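Local coordinates for putative uncharacterized protein (Enterobacter cloacae, PDB 4HFK) that probably acts as the immunity protein of a type VI secretion system, binding an amidase effector and protecting the cell from it, at residues 17-22 / 85-90; 43-48 / 53-58. One frame throughout, in Å; residues are numbered along the deposited sequence.

From the N terminus the chain runs through helix 11-27, helix 31-47, helix 52-66 and helix 79-87, with no strands. Contact 1 joins the first of these to the last, through residues 17-22 and 85-90, and so closes a long loop of the chain. Contact 2 lies within that loop. Its residues 43-48 and 53-58 close a much shorter one, the turn between helix 31-47 and helix 52-66. The centres of the two contacts are about 11 Å apart. Trp18 helps to join them, reaching from helix 11-27 to Trp44, Phe55 and Ala58. Asn17 and Asn21 of contact 1 also touch Trp44. Contact 1 lies near the centre of the chain, contact 2 farther out.

Contact 1 of 2, residues 17-22 / 85-90; sequences NWVQNR and LIANSD
Val19 and Ala87 bring the two backbones close, with their CA atoms 5.3 Å apart. The contact belongs to the core of an all-helical fold, where helix 11-27 meets the last turn of helix 79-87. Residues 17-22 are helical throughout. Residues 85-87 end their helix, and Asn88 is the first residue to leave helical geometry. Both side chains point toward the other segment, and the backbones can still come this close because Ala87 carries a single methyl.

The CG1 branch of Val19 does most of the touching. It lies anti to the backbone N (chi1 171°) and comes 3.6 Å from Ala87 CA. The same methyl meets the CG2 branch of Ile86, with Val19 CG1 and Ile86 CG2 4.0 Å apart. Ala87 CB also rests against the next residue of helix 11-27, 4.1 Å from Gln20 CB. All four touching residues are buried, and the joint is apolar.

Of its side chain, Gln20 offers CB to this packing, and its backbone N lies 4.0 Å from Ala87 CB. Its chain bends at chi2 and carries the amide away, where NE2 bonds to Thr84 OG1 and also to OE1 of Gln20 of the second subunit. The contact therefore lies beside a subunit interface. Leu65 and Leu66 of helix 52-66 also pack against the Ile86 side chain.

The helix end at Ala87 is followed by a turn in which Ile86 O accepts two bonds from Ser89. Ser89 N lies 3.1 Å from Ile86 O, and Ser89 OG lies 2.9 Å from the same oxygen.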
ATOM      1  N   ASN B  17      -5.997   4.754  -2.701  1.00  5.38           N
ATOM      2  CA  ASN B  17      -5.040   3.802  -3.240  1.00  7.78           C
ATOM      3  C   ASN B  17      -4.170   4.429  -4.326  1.00  8.69           C
ATOM      4  O   ASN B  17      -2.972   4.144  -4.399  1.00 10.38           O
ATOM      5  CB  ASN B  17      -5.765   2.536  -3.724  1.00  7.30           C
ATOM      6  CG  ASN B  17      -6.444   1.794  -2.571  1.00 12.58           C
ATOM      7  OD1 ASN B  17      -6.114   2.032  -1.406  1.00 10.27           O
ATOM      8  ND2 ASN B  17      -7.398   0.912  -2.888  1.00  8.61           N
ATOM      9  N   TRP B  18      -4.753   5.299  -5.149  1.00  5.50           N
ATOM     10  CA  TRP B  18      -3.945   6.089  -6.070  1.00  6.82           C
ATOM     11  C   TRP B  18      -2.869   6.855  -5.302  1.00  6.66           C
ATOM     12  O   TRP B  18      -1.676   6.781  -5.637  1.00  6.19           O
ATOM     13  CB  TRP B  18      -4.793   7.066  -6.896  1.00  5.34           C
ATOM     14  CG  TRP B  18      -3.947   7.858  -7.893  1.00  5.72           C
ATOM     15  CD1 TRP B  18      -3.583   7.470  -9.159  1.00  6.63           C
ATOM     16  CD2 TRP B  18      -3.341   9.147  -7.681  1.00  7.13           C
ATOM     17  NE1 TRP B  18      -2.805   8.450  -9.752  1.00  7.09           N
ATOM     18  CE2 TRP B  18      -2.645   9.485  -8.869  1.00  8.60           C
ATOM     19  CE3 TRP B  18      -3.341  10.056  -6.618  1.00  5.47           C
ATOM     20  CZ2 TRP B  18      -1.940  10.690  -9.007  1.00  5.34           C
ATOM     21  CZ3 TRP B  18      -2.650  11.255  -6.761  1.00  9.08           C
ATOM     22  CH2 TRP B  18      -1.958  11.558  -7.953  1.00  9.78           C
ATOM     23  N   VAL B  19      -3.286   7.580  -4.270  1.00  5.61           N
ATOM     24  CA  VAL B  19      -2.351   8.395  -3.490  1.00  7.19           C
ATOM     25  C   VAL B  19      -1.267   7.520  -2.861  1.00  8.02           C
ATOM     26  O   VAL B  19      -0.076   7.862  -2.901  1.00  8.23           O
ATOM     27  CB  VAL B  19      -3.063   9.197  -2.374  1.00  6.34           C
ATOM     28  CG1 VAL B  19      -2.031   9.858  -1.443  1.00  8.89           C
ATOM     29  CG2 VAL B  19      -3.993  10.254  -2.975  1.00  5.97           C
ATOM     30  N   GLN B  20      -1.682   6.391  -2.285  1.00  6.86           N
ATOM     31  CA  GLN B  20      -0.735   5.495  -1.617  1.00  9.43           C
ATOM     32  C   GLN B  20       0.274   4.911  -2.608  1.00  9.05           C
ATOM     33  O   GLN B  20       1.482   4.920  -2.359  1.00  7.91           O
ATOM     34  CB  GLN B  20      -1.472   4.361  -0.893  1.00 10.87           C
ATOM     35  CG  GLN B  20      -0.656   3.731   0.250  1.00 12.94           C
ATOM     36  CD  GLN B  20      -0.291   2.276  -0.001  1.00 13.79           C
ATOM     37  OE1 GLN B  20      -0.457   1.767  -1.106  1.00 14.80           O
ATOM     38  NE2 GLN B  20       0.204   1.598   1.036  1.00 14.32           N
ATOM     39  N   ASN B  21      -0.225   4.402  -3.730  1.00  7.87           N
ATOM     40  CA  ASN B  21       0.642   3.776  -4.726  1.00 10.09           C
ATOM     41  C   ASN B  21       1.624   4.790  -5.295  1.00 10.02           C
ATOM     42  O   ASN B  21       2.802   4.497  -5.497  1.00 13.70           O
ATOM     43  CB  ASN B  21      -0.178   3.169  -5.863  1.00  7.85           C
ATOM     44  CG  ASN B  21      -0.894   1.895  -5.464  1.00 10.79           C
ATOM     45  OD1 ASN B  21      -1.497   1.235  -6.315  1.00 12.26           O
ATOM     46  ND2 ASN B  21      -0.850   1.544  -4.170  1.00  7.89           N
ATOM     47  N   ARG B  22       1.135   5.995  -5.546  1.00  9.35           N
ATOM     48  CA  ARG B  22       1.995   7.067  -6.020  1.00  9.58           C
ATOM     49  C   ARG B  22       3.051   7.470  -4.972  1.00 13.41           C
ATOM     50  O   ARG B  22       4.204   7.762  -5.317  1.00 10.10           O
ATOM     51  CB  ARG B  22       1.153   8.269  -6.431  1.00 11.31           C
ATOM     52  CG  ARG B  22       1.979   9.428  -6.891  1.00 15.31           C
ATOM     53  CD  ARG B  22       1.362  10.074  -8.113  1.00 20.11           C
ATOM     54  NE  ARG B  22       2.168  11.204  -8.557  1.00 19.34           N
ATOM     55  CZ  ARG B  22       2.980  11.168  -9.609  1.00 16.24           C
ATOM     56  NH1 ARG B  22       3.076  10.062 -10.340  1.00 12.24           N
ATOM     57  NH2 ARG B  22       3.676  12.245  -9.936  1.00 18.77           N
ATOM     58  N   LEU B  85      -0.596   6.768   5.756  1.00  6.31           N
ATOM     59  CA  LEU B  85      -1.006   7.912   6.574  1.00  7.02           C
ATOM     60  C   LEU B  85      -1.339   9.091   5.675  1.00  9.73           C
ATOM     61  O   LEU B  85      -2.335   9.790   5.889  1.00  8.18           O
ATOM     62  CB  LEU B  85       0.085   8.298   7.578  1.00  7.35           C
ATOM     63  CG  LEU B  85       0.454   7.204   8.584  1.00  9.04           C
ATOM     64  CD1 LEU B  85       1.397   7.743   9.641  1.00  9.24           C
ATOM     65  CD2 LEU B  85      -0.792   6.612   9.247  1.00  6.97           C
ATOM     66  N   ILE B  86      -0.511   9.296   4.654  1.00  7.45           N
ATOM     67  CA  ILE B  86      -0.713  10.390   3.713  1.00  8.33           C
ATOM     68  C   ILE B  86      -2.012  10.214   2.927  1.00  8.38           C
ATOM     69  O   ILE B  86      -2.780  11.168   2.772  1.00  9.43           O
ATOM     70  CB  ILE B  86       0.500  10.529   2.748  1.00  8.43           C
ATOM     71  CG1 ILE B  86       1.694  11.120   3.506  1.00 10.71           C
ATOM     72  CG2 ILE B  86       0.148  11.407   1.553  1.00  5.92           C
ATOM     73  CD1 ILE B  86       3.024  11.125   2.720  1.00 10.46           C
ATOM     74  N   ALA B  87      -2.263   9.000   2.440  1.00  7.69           N
ATOM     75  CA  ALA B  87      -3.480   8.711   1.676  1.00  8.38           C
ATOM     76  C   ALA B  87      -4.746   9.027   2.475  1.00  7.46           C
ATOM     77  O   ALA B  87      -5.780   9.414   1.915  1.00  9.23           O
ATOM     78  CB  ALA B  87      -3.487   7.258   1.229  1.00  7.12           C
ATOM     79  N   ASN B  88      -4.658   8.855   3.787  1.00  7.84           N
ATOM     80  CA  ASN B  88      -5.801   9.048   4.671  1.00  9.65           C
ATOM     81  C   ASN B  88      -5.742  10.334   5.487  1.00 11.34           C
ATOM     82  O   ASN B  88      -6.450  10.468   6.494  1.00 10.17           O
ATOM     83  CB  ASN B  88      -5.932   7.845   5.607  1.00  7.01           C
ATOM     84  CG  ASN B  88      -6.335   6.595   4.860  1.00 13.36           C
ATOM     85  OD1 ASN B  88      -7.520   6.367   4.619  1.00 15.22           O
ATOM     86  ND2 ASN B  88      -5.346   5.795   4.447  1.00  9.37           N
ATOM     87  N   SER B  89      -4.914  11.281   5.053  1.00  7.51           N
ATOM     88  CA  SER B  89      -4.734  12.518   5.802  1.00  8.95           C
ATOM     89  C   SER B  89      -5.825  13.541   5.503  1.00 11.60           C
ATOM     90  O   SER B  89      -6.472  13.487   4.446  1.00  8.28           O
ATOM     91  CB  SER B  89      -3.367  13.138   5.493  1.00  9.72           C
ATOM     92  OG  SER B  89      -3.348  13.663   4.175  1.00 10.34           O
ATOM     93  N   ASP B  90      -6.007  14.475   6.437  1.00  8.32           N
ATOM     94  CA  ASP B  90      -6.916  15.603   6.256  1.00 12.91           C
ATOM     95  C   ASP B  90      -6.508  16.456   5.050  1.00 11.04           C
ATOM     96  O   ASP B  90      -7.359  16.996   4.342  1.00  9.80           O
ATOM     97  CB  ASP B  90      -6.946  16.476   7.521  1.00 13.85           C
ATOM     98  CG  ASP B  90      -7.747  15.852   8.662  1.00 19.16           C
ATOM     99  OD1 ASP B  90      -8.213  14.695   8.535  1.00 15.00           O
ATOM    100  OD2 ASP B  90      -7.907  16.532   9.707  1.00 24.30           O
TER

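Contact 2 of 2, residues 43-48 / 53-58; sequences AWLEAS and ENFEKA
Phe55 has the largest buried surface here, and Leu45 and Ser48 meet its ring from two directions. Leu45 covers one face. Its CD1 methyl sits 3.4 Å from the ring centroid and only 2° off the ring normal. This is a centred CH-pi contact. The six ring carbons are nearly equidistant from the methyl, with Phe55 CE1 nearest at 3.6 Å from Leu45 CD1. With CG anti to the backbone N (chi1 175°), the leucine side chain extends so that CD1 can lie over the ring.

Ser48 meets the rim of the same ring. Its CB lies in the ring plane, 3.6 Å from Phe55 CZ. Its OG is near that plane too, 3.4 Å from Phe55 CZ. The hydroxyl has its polar partner in the turn, where it is hydrogen-bonded to Leu50 N.

Two further rings, Trp18 and Phe15 of helix 11-27, make edge-to-face contacts with Phe55. The ring thus joins three helices. Leu45 O and Ser48 O each accept a hydrogen bond from a basic side chain of another protein's chain, and a basic side chain of that chain also packs on Phe55.

The backbones stay well apart, with Leu45 CA 8.4 Å from Phe55 CA, and the aromatic side chain spans the gap. Two consecutive helices thus share a short connection, and the Phe55 ring fills the space between them as part of the aromatic core of an all-helical fold.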
ATOM      1  N   ALA B  43      -3.863   2.537 -12.777  1.00  7.19           N
ATOM      2  CA  ALA B  43      -5.063   1.698 -12.830  1.00  8.37           C
ATOM      3  C   ALA B  43      -6.147   2.274 -11.925  1.00  7.78           C
ATOM      4  O   ALA B  43      -7.328   2.273 -12.282  1.00  6.37           O
ATOM      5  CB  ALA B  43      -4.753   0.268 -12.431  1.00  6.07           C
ATOM      6  N   TRP B  44      -5.751   2.737 -10.738  1.00  8.20           N
ATOM      7  CA  TRP B  44      -6.688   3.420  -9.850  1.00  6.55           C
ATOM      8  C   TRP B  44      -7.169   4.713 -10.508  1.00  6.96           C
ATOM      9  O   TRP B  44      -8.334   5.104 -10.359  1.00  7.71           O
ATOM     10  CB  TRP B  44      -6.040   3.738  -8.496  1.00  5.44           C
ATOM     11  CG  TRP B  44      -5.595   2.520  -7.710  1.00  9.83           C
ATOM     12  CD1 TRP B  44      -4.304   2.161  -7.398  1.00  7.94           C
ATOM     13  CD2 TRP B  44      -6.441   1.511  -7.137  1.00  8.35           C
ATOM     14  NE1 TRP B  44      -4.307   0.999  -6.668  1.00  7.07           N
ATOM     15  CE2 TRP B  44      -5.601   0.576  -6.496  1.00  7.21           C
ATOM     16  CE3 TRP B  44      -7.826   1.314  -7.098  1.00  7.69           C
ATOM     17  CZ2 TRP B  44      -6.107  -0.552  -5.820  1.00  8.27           C
ATOM     18  CZ3 TRP B  44      -8.330   0.191  -6.434  1.00  9.10           C
ATOM     19  CH2 TRP B  44      -7.469  -0.727  -5.803  1.00  9.43           C
ATOM     20  N   LEU B  45      -6.270   5.392 -11.216  1.00  6.51           N
ATOM     21  CA  LEU B  45      -6.640   6.627 -11.909  1.00  7.65           C
ATOM     22  C   LEU B  45      -7.775   6.374 -12.889  1.00  6.70           C
ATOM     23  O   LEU B  45      -8.768   7.102 -12.902  1.00  7.15           O
ATOM     24  CB  LEU B  45      -5.442   7.230 -12.665  1.00  9.30           C
ATOM     25  CG  LEU B  45      -5.781   8.470 -13.512  1.00  8.46           C
ATOM     26  CD1 LEU B  45      -5.995   9.695 -12.623  1.00 10.26           C
ATOM     27  CD2 LEU B  45      -4.697   8.767 -14.562  1.00 10.30           C
ATOM     28  N   GLU B  46      -7.621   5.353 -13.724  1.00  7.01           N
ATOM     29  CA  GLU B  46      -8.655   5.022 -14.714  1.00  8.40           C
ATOM     30  C   GLU B  46      -9.992   4.724 -14.030  1.00 11.60           C
ATOM     31  O   GLU B  46     -11.057   5.109 -14.519  1.00  8.30           O
ATOM     32  CB  GLU B  46      -8.220   3.809 -15.551  1.00  7.48           C
ATOM     33  CG  GLU B  46      -9.316   3.253 -16.459  1.00  8.94           C
ATOM     34  CD  GLU B  46      -9.537   4.078 -17.723  1.00  9.86           C
ATOM     35  OE1 GLU B  46      -8.628   4.841 -18.116  1.00 14.19           O
ATOM     36  OE2 GLU B  46     -10.613   3.952 -18.342  1.00 11.49           O
ATOM     37  N   ALA B  47      -9.926   4.033 -12.896  1.00  7.45           N
ATOM     38  CA  ALA B  47     -11.133   3.605 -12.181  1.00 11.06           C
ATOM     39  C   ALA B  47     -11.838   4.781 -11.505  1.00 10.27           C
ATOM     40  O   ALA B  47     -13.062   4.790 -11.371  1.00  9.73           O
ATOM     41  CB  ALA B  47     -10.789   2.544 -11.149  1.00  8.92           C
ATOM     42  N   SER B  48     -11.067   5.773 -11.082  1.00  8.08           N
ATOM     43  CA  SER B  48     -11.656   6.951 -10.444  1.00  8.79           C
ATOM     44  C   SER B  48     -12.559   7.721 -11.411  1.00 11.37           C
ATOM     45  O   SER B  48     -12.375   7.672 -12.641  1.00 10.06           O
ATOM     46  CB  SER B  48     -10.550   7.869  -9.919  1.00  9.00           C
ATOM     47  OG  SER B  48     -11.085   8.978  -9.214  1.00  8.42           O
ATOM     48  N   GLU B  53      -7.546  17.509 -12.081  1.00 10.64           N
ATOM     49  CA  GLU B  53      -7.077  18.542 -11.153  1.00 13.74           C
ATOM     50  C   GLU B  53      -6.932  18.006  -9.724  1.00 12.70           C
ATOM     51  O   GLU B  53      -6.025  18.405  -8.992  1.00 10.85           O
ATOM     52  CB  GLU B  53      -8.064  19.722 -11.169  1.00 16.27           C
ATOM     53  CG  GLU B  53      -7.575  20.986 -10.481  1.00 36.35           C
ATOM     54  CD  GLU B  53      -8.677  22.028 -10.324  1.00 46.20           C
ATOM     55  OE1 GLU B  53      -9.823  21.756 -10.750  1.00 46.65           O
ATOM     56  OE2 GLU B  53      -8.398  23.114  -9.768  1.00 50.12           O
ATOM     57  N   ASN B  54      -7.831  17.110  -9.324  1.00  9.39           N
ATOM     58  CA  ASN B  54      -7.744  16.509  -7.988  1.00 10.15           C
ATOM     59  C   ASN B  54      -6.436  15.749  -7.803  1.00 10.43           C
ATOM     60  O   ASN B  54      -5.790  15.836  -6.754  1.00  7.83           O
ATOM     61  CB  ASN B  54      -8.937  15.582  -7.718  1.00  9.17           C
ATOM     62  CG  ASN B  54     -10.247  16.332  -7.667  1.00 13.46           C
ATOM     63  OD1 ASN B  54     -10.542  17.125  -8.559  1.00 13.84           O
ATOM     64  ND2 ASN B  54     -11.033  16.110  -6.607  1.00 10.75           N
ATOM     65  N   PHE B  55      -6.046  15.019  -8.841  1.00  9.20           N
ATOM     66  CA  PHE B  55      -4.815  14.238  -8.822  1.00  9.17           C
ATOM     67  C   PHE B  55      -3.579  15.141  -8.883  1.00 11.60           C
ATOM     68  O   PHE B  55      -2.572  14.881  -8.205  1.00  8.40           O
ATOM     69  CB  PHE B  55      -4.831  13.231  -9.982  1.00  8.73           C
ATOM     70  CG  PHE B  55      -5.946  12.220  -9.879  1.00  8.48           C
ATOM     71  CD1 PHE B  55      -5.748  11.021  -9.205  1.00  7.59           C
ATOM     72  CD2 PHE B  55      -7.194  12.479 -10.433  1.00  6.87           C
ATOM     73  CE1 PHE B  55      -6.773  10.092  -9.097  1.00  9.91           C
ATOM     74  CE2 PHE B  55      -8.225  11.552 -10.322  1.00  8.07           C
ATOM     75  CZ  PHE B  55      -8.017  10.367  -9.651  1.00  6.54           C
ATOM     76  N   GLU B  56      -3.665  16.203  -9.686  1.00 12.98           N
ATOM     77  CA  GLU B  56      -2.578  17.178  -9.794  1.00 15.44           C
ATOM     78  C   GLU B  56      -2.308  17.836  -8.444  1.00 12.74           C
ATOM     79  O   GLU B  56      -1.165  17.903  -8.001  1.00 12.65           O
ATOM     80  CB  GLU B  56      -2.904  18.246 -10.851  1.00 17.24           C
ATOM     81  CG  GLU B  56      -3.153  17.683 -12.253  1.00 15.87           C
ATOM     82  CD  GLU B  56      -3.658  18.732 -13.223  1.00 23.92           C
ATOM     83  OE1 GLU B  56      -3.615  19.938 -12.883  1.00 18.37           O
ATOM     84  OE2 GLU B  56      -4.104  18.349 -14.326  1.00 21.21           O
ATOM     85  N   LYS B  57      -3.360  18.318  -7.788  1.00 10.06           N
ATOM     86  CA  LYS B  57      -3.206  18.915  -6.460  1.00 12.92           C
ATOM     87  C   LYS B  57      -2.732  17.894  -5.425  1.00 13.58           C
ATOM     88  O   LYS B  57      -1.886  18.200  -4.587  1.00 16.24           O
ATOM     89  CB  LYS B  57      -4.520  19.550  -6.002  1.00 13.30           C
ATOM     90  CG  LYS B  57      -4.958  20.732  -6.868  1.00 21.68           C
ATOM     91  CD  LYS B  57      -6.182  21.416  -6.274  1.00 29.16           C
ATOM     92  CE  LYS B  57      -6.611  22.611  -7.116  1.00 46.54           C
ATOM     93  NZ  LYS B  57      -7.858  23.225  -6.572  1.00 50.80           N
ATOM     94  N   ALA B  58      -3.272  16.678  -5.491  1.00 10.94           N
ATOM     95  CA  ALA B  58      -2.888  15.621  -4.558  1.00 10.03           C
ATOM     96  C   ALA B  58      -1.397  15.313  -4.642  1.00 12.09           C
ATOM     97  O   ALA B  58      -0.752  15.027  -3.633  1.00 12.86           O
ATOM     98  CB  ALA B  58      -3.707  14.360  -4.816  1.00  8.19           C
TER